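Local structure of angiotensin-converting enzyme (6S1Y) at residues L221-V225 and Y422-V426; Y26-K30 and F59-A63. The protein is a mosquito zinc metallopeptidase of the angiotensin-converting enzyme family that probably removes dipeptides from the C-terminal ends of peptides. One frame throughout, in Å; residues are numbered along the deposited sequence.

Interaction 2 joins the first two long helices of the chain, and interaction 1 joins helix 203-233 to helix 414-429. They lie on opposite sides of the chain's centre. Their own centres are 47 Å apart and their nearest atoms about 33 Å apart, so neither touches the other. The zinc site of His-357, His-361 and Glu-385 belongs to neither contact. Interaction 2 comes closest to the ligand through Lys-30, whose side chain is about 12 Å from the bound gamma-glutamyl dipeptide. Interaction 1 is near the pocket in sequence: helix 414-429 ends two residues before Phe-431, which lines the ligand pocket.

Interaction 1: residues L221-V225 and Y422-V426; sequences LHAYV and YRAGV
The ring of Tyr-422 reaches from helix 414-429 to three side chains of helix 203-233: Leu-221, Tyr-224 and Val-225. Its CB does not point straight at the other helix. The extended first torsion (chi1 180°) carries the ring across, and contact begins where Tyr-422 CD1 lies 4.0 Å from Leu-221 CD1. Next along the ring is the busiest atom. Tyr-422 CE1 meets the same methyl and lies 3.6 Å from Tyr-224 CD2. The two tyrosine rings approach obliquely, with their planes at 76°. CZ touches Tyr-224 CD2 more loosely. At the tip, Tyr-422 OH lies 3.4 Å from Val-225 CG2. The hydroxyl is buried, but it has a polar partner in a hydrogen bond with Thr-264 OG1.

This is a steep helix-helix crossing in the largely helical fold of the angiotensin-converting enzyme family. The short segments meet at 107°, with their axes 11.4 Å apart. No hydrogen bond joins them; the contact is apolar. At this separation the backbones do not touch. Side chains from both helices span the gap, and Leu-221 alone reaches the opposite backbone.

Leu-221 divides its two methyls. CD1 serves Tyr-422 and also Val-426 CG1. Leu-221 CD2 lies 3.5 Å from Gly-425 O. It rests on the Gly-425 backbone, on the side where a side chain would otherwise stand. Val-426 CG1 also packs against Val-225 CG2, at 4.0 Å, and covers part of one face of the Tyr-422 ring. Tyr-224 is buried further by Leu-583, Glu-586, Asn-587 and Leu-590 of helix 577-590.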
ATOM      1  N   LEU A 221      12.218   4.211  18.052  1.00 36.87           N
ATOM      2  CA  LEU A 221      10.842   4.715  18.056  1.00 33.04           C
ATOM      3  C   LEU A 221       9.919   3.732  18.749  1.00 33.69           C
ATOM      4  O   LEU A 221       9.113   4.112  19.606  1.00 31.76           O
ATOM      5  CB  LEU A 221      10.366   4.948  16.627  1.00 33.65           C
ATOM      6  CG  LEU A 221       8.965   5.535  16.485  1.00 36.26           C
ATOM      7  CD1 LEU A 221       8.862   6.900  17.209  1.00 34.40           C
ATOM      8  CD2 LEU A 221       8.594   5.701  14.994  1.00 37.13           C
ATOM      9  N   HIS A 222      10.003   2.452  18.349  1.00 34.90           N
ATOM     10  CA  HIS A 222       9.331   1.374  19.059  1.00 33.51           C
ATOM     11  C   HIS A 222       9.530   1.476  20.561  1.00 32.90           C
ATOM     12  O   HIS A 222       8.589   1.275  21.335  1.00 33.60           O
ATOM     13  CB  HIS A 222       9.873   0.040  18.548  1.00 33.65           C
ATOM     14  CG  HIS A 222       9.378  -1.149  19.297  1.00 33.21           C
ATOM     15  ND1 HIS A 222       9.800  -1.449  20.571  1.00 31.15           N
ATOM     16  CD2 HIS A 222       8.497  -2.115  18.949  1.00 34.26           C
ATOM     17  CE1 HIS A 222       9.183  -2.536  20.985  1.00 32.92           C
ATOM     18  NE2 HIS A 222       8.393  -2.965  20.017  1.00 34.18           N
ATOM     19  N   ALA A 223      10.748   1.779  20.998  1.00 33.85           N
ATOM     20  CA  ALA A 223      11.018   1.817  22.437  1.00 33.87           C
ATOM     21  C   ALA A 223      10.299   2.980  23.109  1.00 32.15           C
ATOM     22  O   ALA A 223       9.821   2.859  24.237  1.00 32.18           O
ATOM     23  CB  ALA A 223      12.518   1.909  22.675  1.00 33.95           C
ATOM     24  N   TYR A 224      10.216   4.125  22.437  1.00 34.30           N
ATOM     25  CA  TYR A 224       9.506   5.261  23.022  1.00 33.93           C
ATOM     26  C   TYR A 224       8.010   4.991  23.098  1.00 31.55           C
ATOM     27  O   TYR A 224       7.381   5.210  24.136  1.00 33.46           O
ATOM     28  CB  TYR A 224       9.791   6.525  22.218  1.00 35.31           C
ATOM     29  CG  TYR A 224       9.231   7.772  22.879  1.00 33.83           C
ATOM     30  CD1 TYR A 224       9.937   8.406  23.883  1.00 33.31           C
ATOM     31  CD2 TYR A 224       7.977   8.269  22.538  1.00 34.85           C
ATOM     32  CE1 TYR A 224       9.433   9.519  24.523  1.00 37.17           C
ATOM     33  CE2 TYR A 224       7.461   9.417  23.161  1.00 36.05           C
ATOM     34  CZ  TYR A 224       8.192  10.032  24.154  1.00 37.38           C
ATOM     35  OH  TYR A 224       7.706  11.139  24.786  1.00 37.10           O
ATOM     36  N   VAL A 225       7.424   4.480  22.019  1.00 31.29           N
ATOM     37  CA  VAL A 225       5.992   4.173  22.024  1.00 31.30           C
ATOM     38  C   VAL A 225       5.670   3.193  23.141  1.00 32.16           C
ATOM     39  O   VAL A 225       4.715   3.385  23.906  1.00 35.70           O
ATOM     40  CB  VAL A 225       5.553   3.625  20.651  1.00 30.90           C
ATOM     41  CG1 VAL A 225       4.108   3.136  20.675  1.00 32.62           C
ATOM     42  CG2 VAL A 225       5.723   4.697  19.585  1.00 32.67           C
ATOM     43  N   TYR A 422       7.629  13.239  15.364  1.00 38.46           N
ATOM     44  CA  TYR A 422       7.110  12.033  15.993  1.00 37.67           C
ATOM     45  C   TYR A 422       5.914  11.500  15.228  1.00 35.90           C
ATOM     46  O   TYR A 422       5.883  10.328  14.839  1.00 35.55           O
ATOM     47  CB  TYR A 422       6.730  12.337  17.435  1.00 36.44           C
ATOM     48  CG  TYR A 422       6.178  11.170  18.178  1.00 36.62           C
ATOM     49  CD1 TYR A 422       7.023  10.119  18.589  1.00 37.33           C
ATOM     50  CD2 TYR A 422       4.818  11.085  18.478  1.00 35.09           C
ATOM     51  CE1 TYR A 422       6.522   9.027  19.279  1.00 35.45           C
ATOM     52  CE2 TYR A 422       4.308  10.003  19.190  1.00 35.61           C
ATOM     53  CZ  TYR A 422       5.168   8.973  19.578  1.00 36.30           C
ATOM     54  OH  TYR A 422       4.691   7.891  20.264  1.00 36.50           O
ATOM     55  N   ARG A 423       4.915  12.347  15.000  1.00 38.15           N
ATOM     56  CA  ARG A 423       3.770  11.923  14.215  1.00 37.93           C
ATOM     57  C   ARG A 423       4.219  11.294  12.901  1.00 37.35           C
ATOM     58  O   ARG A 423       3.745  10.214  12.527  1.00 34.98           O
ATOM     59  CB  ARG A 423       2.834  13.107  13.944  1.00 36.80           C
ATOM     60  CG  ARG A 423       1.688  12.729  12.977  1.00 39.37           C
ATOM     61  CD  ARG A 423       0.611  13.797  12.869  1.00 40.27           C
ATOM     62  NE  ARG A 423      -0.247  13.779  14.049  1.00 42.51           N
ATOM     63  CZ  ARG A 423      -1.274  12.948  14.212  1.00 41.80           C
ATOM     64  NH1 ARG A 423      -1.595  12.082  13.262  1.00 39.01           N
ATOM     65  NH2 ARG A 423      -1.988  12.998  15.329  1.00 43.70           N
ATOM     66  N   ALA A 424       5.139  11.957  12.180  1.00 35.46           N
ATOM     67  CA  ALA A 424       5.582  11.377  10.915  1.00 38.43           C
ATOM     68  C   ALA A 424       6.188   9.982  11.130  1.00 38.34           C
ATOM     69  O   ALA A 424       5.912   9.055  10.365  1.00 36.96           O
ATOM     70  CB  ALA A 424       6.581  12.305  10.213  1.00 39.51           C
ATOM     71  N   GLY A 425       7.014   9.818  12.169  1.00 37.10           N
ATOM     72  CA  GLY A 425       7.625   8.519  12.417  1.00 36.92           C
ATOM     73  C   GLY A 425       6.608   7.420  12.663  1.00 36.86           C
ATOM     74  O   GLY A 425       6.729   6.309  12.122  1.00 34.82           O
ATOM     75  N   VAL A 426       5.593   7.704  13.482  1.00 34.63           N
ATOM     76  CA  VAL A 426       4.658   6.647  13.824  1.00 36.96           C
ATOM     77  C   VAL A 426       3.669   6.413  12.697  1.00 37.29           C
ATOM     78  O   VAL A 426       2.995   5.381  12.672  1.00 38.15           O
ATOM     79  CB  VAL A 426       3.916   6.933  15.146  1.00 36.87           C
ATOM     80  CG1 VAL A 426       4.896   6.907  16.302  1.00 36.59           C
ATOM     81  CG2 VAL A 426       3.183   8.266  15.119  1.00 37.09           C
TER

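Interaction 2: residues Y26-K30 and F59-A63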
ATOM      1  N   TYR A  26      -5.602  -7.208 -27.310  1.00 67.82           N
ATOM      2  CA  TYR A  26      -5.316  -7.362 -25.881  1.00 67.58           C
ATOM      3  C   TYR A  26      -6.037  -6.297 -25.064  1.00 63.31           C
ATOM      4  O   TYR A  26      -6.698  -6.601 -24.070  1.00 62.62           O
ATOM      5  CB  TYR A  26      -3.794  -7.287 -25.674  1.00 67.28           C
ATOM      6  CG  TYR A  26      -3.214  -7.851 -24.392  1.00 65.66           C
ATOM      7  CD1 TYR A  26      -2.798  -9.172 -24.316  1.00 66.30           C
ATOM      8  CD2 TYR A  26      -3.018  -7.040 -23.277  1.00 66.22           C
ATOM      9  CE1 TYR A  26      -2.237  -9.681 -23.150  1.00 68.87           C
ATOM     10  CE2 TYR A  26      -2.463  -7.540 -22.107  1.00 66.19           C
ATOM     11  CZ  TYR A  26      -2.070  -8.858 -22.051  1.00 68.38           C
ATOM     12  OH  TYR A  26      -1.508  -9.366 -20.897  1.00 69.89           O
ATOM     13  N   GLN A  27      -5.950  -5.042 -25.496  1.00 63.11           N
ATOM     14  CA  GLN A  27      -6.523  -3.947 -24.723  1.00 63.64           C
ATOM     15  C   GLN A  27      -8.031  -4.095 -24.545  1.00 63.27           C
ATOM     16  O   GLN A  27      -8.571  -3.813 -23.464  1.00 59.96           O
ATOM     17  CB  GLN A  27      -6.193  -2.619 -25.400  1.00 62.10           C
ATOM     18  CG  GLN A  27      -6.865  -1.431 -24.774  1.00 58.49           C
ATOM     19  CD  GLN A  27      -6.336  -0.124 -25.316  1.00 57.82           C
ATOM     20  OE1 GLN A  27      -5.369  -0.096 -26.073  1.00 60.79           O
ATOM     21  NE2 GLN A  27      -6.960   0.970 -24.918  1.00 56.06           N
ATOM     22  N   GLN A  28      -8.732  -4.544 -25.585  1.00 63.69           N
ATOM     23  CA  GLN A  28     -10.187  -4.601 -25.506  1.00 64.54           C
ATOM     24  C   GLN A  28     -10.666  -5.698 -24.559  1.00 61.17           C
ATOM     25  O   GLN A  28     -11.596  -5.472 -23.773  1.00 59.50           O
ATOM     26  CB  GLN A  28     -10.773  -4.772 -26.909  1.00 70.09           C
ATOM     27  CG  GLN A  28     -10.501  -3.538 -27.774  1.00 76.92           C
ATOM     28  CD  GLN A  28     -11.168  -3.581 -29.140  1.00 86.95           C
ATOM     29  OE1 GLN A  28     -12.309  -4.039 -29.283  1.00 88.70           O
ATOM     30  NE2 GLN A  28     -10.457  -3.091 -30.157  1.00 83.11           N
ATOM     31  N   THR A  29     -10.056  -6.885 -24.599  1.00 58.94           N
ATOM     32  CA  THR A  29     -10.487  -7.908 -23.656  1.00 60.59           C
ATOM     33  C   THR A  29     -10.012  -7.586 -22.241  1.00 58.72           C
ATOM     34  O   THR A  29     -10.707  -7.910 -21.273  1.00 57.30           O
ATOM     35  CB  THR A  29     -10.010  -9.302 -24.085  1.00 60.25           C
ATOM     36  OG1 THR A  29      -8.589  -9.298 -24.263  1.00 64.98           O
ATOM     37  CG2 THR A  29     -10.692  -9.710 -25.377  1.00 61.55           C
ATOM     38  N   LYS A  30      -8.858  -6.924 -22.092  1.00 58.67           N
ATOM     39  CA  LYS A  30      -8.437  -6.556 -20.747  1.00 59.34           C
ATOM     40  C   LYS A  30      -9.381  -5.517 -20.157  1.00 57.99           C
ATOM     41  O   LYS A  30      -9.662  -5.539 -18.949  1.00 58.24           O
ATOM     42  CB  LYS A  30      -7.005  -6.030 -20.724  1.00 60.17           C
ATOM     43  CG  LYS A  30      -6.388  -6.108 -19.314  1.00 65.01           C
ATOM     44  CD  LYS A  30      -5.151  -5.218 -19.169  1.00 71.12           C
ATOM     45  CE  LYS A  30      -4.489  -5.354 -17.786  1.00 73.12           C
ATOM     46  NZ  LYS A  30      -3.245  -6.206 -17.847  1.00 78.41           N
ATOM     47  N   PHE A  59     -10.296 -13.330 -21.232  1.00 58.93           N
ATOM     48  CA  PHE A  59      -9.024 -12.654 -21.425  1.00 59.47           C
ATOM     49  C   PHE A  59      -7.879 -13.653 -21.405  1.00 58.52           C
ATOM     50  O   PHE A  59      -6.913 -13.520 -22.161  1.00 58.39           O
ATOM     51  CB  PHE A  59      -8.819 -11.586 -20.358  1.00 59.13           C
ATOM     52  CG  PHE A  59      -7.449 -10.990 -20.381  1.00 60.84           C
ATOM     53  CD1 PHE A  59      -7.115 -10.034 -21.316  1.00 61.15           C
ATOM     54  CD2 PHE A  59      -6.487 -11.405 -19.482  1.00 63.39           C
ATOM     55  CE1 PHE A  59      -5.847  -9.490 -21.345  1.00 62.64           C
ATOM     56  CE2 PHE A  59      -5.219 -10.871 -19.510  1.00 63.21           C
ATOM     57  CZ  PHE A  59      -4.902  -9.908 -20.440  1.00 63.24           C
ATOM     58  N   ALA A  60      -7.980 -14.668 -20.543  1.00 57.20           N
ATOM     59  CA  ALA A  60      -6.929 -15.672 -20.441  1.00 59.72           C
ATOM     60  C   ALA A  60      -6.720 -16.377 -21.776  1.00 59.38           C
ATOM     61  O   ALA A  60      -5.579 -16.581 -22.205  1.00 58.10           O
ATOM     62  CB  ALA A  60      -7.277 -16.687 -19.343  1.00 56.33           C
ATOM     63  N   GLU A  61      -7.812 -16.751 -22.445  1.00 58.96           N
ATOM     64  CA  GLU A  61      -7.720 -17.302 -23.793  1.00 62.56           C
ATOM     65  C   GLU A  61      -6.981 -16.341 -24.720  1.00 61.58           C
ATOM     66  O   GLU A  61      -5.990 -16.705 -25.350  1.00 61.45           O
ATOM     67  CB  GLU A  61      -9.119 -17.597 -24.334  1.00 65.85           C
ATOM     68  CG  GLU A  61      -9.731 -18.883 -23.827  1.00 72.16           C
ATOM     69  CD  GLU A  61     -11.208 -19.013 -24.192  1.00 82.40           C
ATOM     70  OE1 GLU A  61     -11.586 -18.644 -25.323  1.00 89.41           O
ATOM     71  OE2 GLU A  61     -11.994 -19.485 -23.338  1.00 80.95           O
ATOM     72  N   VAL A  62      -7.457 -15.099 -24.818  1.00 61.19           N
ATOM     73  CA  VAL A  62      -6.826 -14.109 -25.687  1.00 58.82           C
ATOM     74  C   VAL A  62      -5.324 -14.049 -25.433  1.00 61.77           C
ATOM     75  O   VAL A  62      -4.517 -14.060 -26.370  1.00 61.60           O
ATOM     76  CB  VAL A  62      -7.489 -12.731 -25.489  1.00 60.96           C
ATOM     77  CG1 VAL A  62      -6.708 -11.645 -26.226  1.00 61.95           C
ATOM     78  CG2 VAL A  62      -8.965 -12.752 -25.937  1.00 59.22           C
ATOM     79  N   ALA A  63      -4.921 -13.984 -24.155  1.00 62.76           N
ATOM     80  CA  ALA A  63      -3.498 -13.805 -23.846  1.00 62.26           C
ATOM     81  C   ALA A  63      -2.685 -15.028 -24.243  1.00 61.29           C
ATOM     82  O   ALA A  63      -1.527 -14.895 -24.659  1.00 61.76           O
ATOM     83  CB  ALA A  63      -3.298 -13.500 -22.358  1.00 60.31           C
TER
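Phe-59 and Tyr-26 form the aromatic part of this contact, a T-shaped (edge-to-face) pair. The edge of Phe-59 points into one face of Tyr-26. The ring centroids are 5.0 Å apart and the planes stand at 73°. The closest atoms are Phe-59 CZ and Tyr-26 CZ, at 3.4 Å. The CB of Phe-59 already points toward the other helix, and with chi1 at 172° its ring continues to the tyrosine.

Apolar contacts lie beside the pair. Ala-63 CB lies 4.0 Å from Tyr-26 CE1. The Lys-30 side chain runs alongside Phe-59, with Lys-30 CB 3.7 Å from Phe-59 CE1. In a separate contact, Thr-29 and Val-62 meet tip to tip, with Thr-29 CG2 3.5 Å from Val-62 CG2.

Polar atoms make no hydrogen bond across the contact. Thr-29 OG1 sits at the edge of the Phe-59 ring, 3.4 Å from Phe-59 CD1. Its one proton is within weak reach of both Tyr-26 O and Arg-25 O on its own helix.

The backbones come closest where Thr-29 faces Phe-59. The segments are close to antiparallel, at 164°, as expected of a helical hairpin: helices 12-42 and 46-70 are joined by a short turn. On its other flank, helix 12-42 meets the connection between strands 329-332 and 339-342, where Gln-27 NE2 bonds to Phe-334 O, and Tyr-26 also touches Val-373, beyond helix 349-368.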